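Local structure of alpha-1,2-mannosyltransferase (Ktr4), putative (Neosartorya fumigata, 7BOP) at residues 134-139 with 169-173. The protein belongs to a fungal family of mannosyltransferases with a GT-A-type fold and holds guanosine-5'-diphosphate together with a manganese ion. Residues are numbered along the deposited sequence; the frame is centred on the assembly and turned at random.
Sequences EHWDPP and QMCRW. With GDP (guanosine-5'-diphosphate), chain H.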
# COMPACT_ATOMS: atom_id res chain seq x y z
N GLU A 134 -10.72 -19.70 6.05
CA GLU A 134 -9.30 -20.08 6.21
C GLU A 134 -8.29 -18.96 5.90
O GLU A 134 -7.13 -19.05 6.31
CB GLU A 134 -8.97 -21.35 5.40
CG GLU A 134 -9.00 -21.21 3.87
CD GLU A 134 -10.30 -21.68 3.21
OE1 GLU A 134 -11.39 -21.59 3.84
OE2 GLU A 134 -10.21 -22.14 2.04
N HIS A 135 -8.71 -17.92 5.17
CA HIS A 135 -7.88 -16.74 4.90
C HIS A 135 -8.15 -15.57 5.85
O HIS A 135 -7.47 -14.54 5.74
CB HIS A 135 -8.11 -16.24 3.47
CG HIS A 135 -7.60 -17.17 2.42
ND1 HIS A 135 -7.85 -16.98 1.08
CD2 HIS A 135 -6.84 -18.29 2.50
CE1 HIS A 135 -7.27 -17.94 0.38
NE2 HIS A 135 -6.66 -18.75 1.22
N TRP A 136 -9.12 -15.71 6.75
CA TRP A 136 -9.56 -14.63 7.64
C TRP A 136 -9.44 -14.99 9.11
O TRP A 136 -8.95 -14.18 9.90
CB TRP A 136 -11.01 -14.25 7.35
CG TRP A 136 -11.45 -12.98 8.03
CD1 TRP A 136 -12.32 -12.86 9.07
CD2 TRP A 136 -11.02 -11.65 7.71
NE1 TRP A 136 -12.47 -11.53 9.42
CE2 TRP A 136 -11.68 -10.77 8.60
CE3 TRP A 136 -10.14 -11.12 6.76
CZ2 TRP A 136 -11.49 -9.39 8.56
CZ3 TRP A 136 -9.95 -9.74 6.72
CH2 TRP A 136 -10.62 -8.89 7.62
N ASP A 137 -9.92 -16.18 9.50
CA ASP A 137 -9.83 -16.63 10.89
C ASP A 137 -8.37 -16.73 11.33
O ASP A 137 -7.52 -17.10 10.52
CB ASP A 137 -10.48 -18.02 11.08
CG ASP A 137 -11.99 -18.00 10.92
OD1 ASP A 137 -12.61 -16.92 10.83
OD2 ASP A 137 -12.57 -19.10 10.87
N PRO A 138 -8.08 -16.41 12.60
CA PRO A 138 -6.70 -16.60 13.04
C PRO A 138 -6.30 -18.07 12.90
O PRO A 138 -7.15 -18.93 13.11
CB PRO A 138 -6.73 -16.18 14.52
CG PRO A 138 -7.91 -15.28 14.64
CD PRO A 138 -8.91 -15.78 13.65
N PRO A 139 -5.05 -18.36 12.54
CA PRO A 139 -4.65 -19.76 12.42
C PRO A 139 -4.67 -20.52 13.75
O PRO A 139 -4.60 -19.90 14.83
CB PRO A 139 -3.23 -19.70 11.85
CG PRO A 139 -2.76 -18.31 12.06
CD PRO A 139 -3.93 -17.42 12.30
N GLN A 169 -6.68 -9.16 11.61
CA GLN A 169 -7.08 -10.06 10.52
C GLN A 169 -6.91 -9.39 9.15
O GLN A 169 -6.45 -10.01 8.20
CB GLN A 169 -8.52 -10.54 10.71
CG GLN A 169 -8.68 -11.43 11.93
CD GLN A 169 -10.14 -11.71 12.23
OE1 GLN A 169 -10.84 -10.86 12.78
NE2 GLN A 169 -10.61 -12.89 11.85
N MET A 170 -7.27 -8.11 9.08
CA MET A 170 -7.07 -7.30 7.88
C MET A 170 -5.59 -7.19 7.50
O MET A 170 -5.24 -7.37 6.34
CB MET A 170 -7.72 -5.92 8.05
CG MET A 170 -7.49 -4.97 6.89
SD MET A 170 -5.90 -4.12 6.97
CE MET A 170 -6.15 -3.10 8.43
N CYS A 171 -4.74 -6.91 8.48
CA CYS A 171 -3.30 -6.79 8.22
C CYS A 171 -2.71 -8.10 7.69
O CYS A 171 -1.91 -8.10 6.75
CB CYS A 171 -2.55 -6.36 9.48
SG CYS A 171 -2.87 -4.65 9.97
N ARG A 172 -3.10 -9.20 8.32
CA ARG A 172 -2.68 -10.53 7.88
C ARG A 172 -3.19 -10.84 6.46
O ARG A 172 -2.44 -11.34 5.62
CB ARG A 172 -3.16 -11.58 8.87
CG ARG A 172 -2.83 -13.01 8.48
CD ARG A 172 -3.18 -13.96 9.60
NE ARG A 172 -2.79 -15.32 9.23
CZ ARG A 172 -3.58 -16.23 8.67
NH1 ARG A 172 -4.87 -16.00 8.41
NH2 ARG A 172 -3.07 -17.42 8.38
N TRP A 173 -4.45 -10.49 6.20
CA TRP A 173 -5.04 -10.73 4.88
C TRP A 173 -4.31 -9.96 3.77
O TRP A 173 -3.96 -10.55 2.73
CB TRP A 173 -6.52 -10.37 4.86
CG TRP A 173 -7.18 -10.80 3.57
CD1 TRP A 173 -7.58 -12.06 3.24
CD2 TRP A 173 -7.48 -9.98 2.44
NE1 TRP A 173 -8.11 -12.08 1.98
CE2 TRP A 173 -8.06 -10.82 1.46
CE3 TRP A 173 -7.30 -8.62 2.15
CZ2 TRP A 173 -8.49 -10.34 0.22
CZ3 TRP A 173 -7.72 -8.14 0.91
CH2 TRP A 173 -8.32 -9.01 -0.04
PB GDP H . -6.57 2.33 8.41
O1B GDP H . -7.16 3.29 9.41
O2B GDP H . -6.61 2.83 6.96
O3B GDP H . -5.23 1.73 8.80
O3A GDP H . -7.61 1.09 8.53
PA GDP H . -9.02 0.95 7.74
O1A GDP H . -10.15 0.84 8.73
O2A GDP H . -9.05 2.00 6.60
O5' GDP H . -8.77 -0.53 7.17
C5' GDP H . -7.88 -0.77 6.07
C4' GDP H . -8.65 -1.37 4.90
O4' GDP H . -9.19 -2.64 5.28
C3' GDP H . -9.85 -0.55 4.45
O3' GDP H . -10.02 -0.77 3.04
C2' GDP H . -11.02 -1.11 5.25
O2' GDP H . -12.26 -0.96 4.57
C1' GDP H . -10.61 -2.58 5.39
N9 GDP H . -10.99 -3.30 6.63
C8 GDP H . -10.49 -3.16 7.89
N7 GDP H . -11.06 -4.05 8.72
C5 GDP H . -11.93 -4.79 8.00
C6 GDP H . -12.86 -5.91 8.25
O6 GDP H . -12.96 -6.37 9.40
N1 GDP H . -13.59 -6.40 7.22
C2 GDP H . -13.47 -5.90 5.96
N2 GDP H . -14.22 -6.42 4.95
N3 GDP H . -12.64 -4.87 5.67
C4 GDP H . -11.86 -4.30 6.62
O HOH W 1 -7.98 -14.36 0.23
O HOH W 2 -6.39 -12.85 7.98
O HOH W 3 -13.56 -10.54 11.80
O HOH W 4 -13.01 -14.44 12.19
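At the guanine end of the GDP pocket in this GT-A fold, W136 lies against Q169 and M170 of helix 165-177. With chi1 at -169° the W136 indole swings in against the helix, and Q169 CB makes a CH-pi contact 3.8 Å from the centroid of its six-membered ring, nearly on the normal. The extended Q169 chain carries NE2 over the same ring face, 3.3 Å from W136 CD1. From there NE2 donates to the backbone O of W136 at 2.9 Å, reaching it from above the carbonyl plane. Water serves both ends of the amide: one accepts from W136 NE1 and donates to Q169 OE1, another accepts from NE2 and donates to D137 OD1. W136 CZ2 comes within 3.5 Å of GDP O6. M170 CG lies 3.3 Å from GDP O4', and bends at chi2 and chi3 carry SD and CE along the ribose toward C5'. Away from the nucleotide, P139 CD covers one face of the R172 guanidinium, 3.8 Å above its plane, while R172 NE forms a salt bridge with D304. H135 O meets the W173 ring edge, and a water links H135 ND1 to W173 NE1. Helix 308-311 packs on P138, P139 and R172 through F310, whereas L74 of strand 69-74 touches M170 and W173.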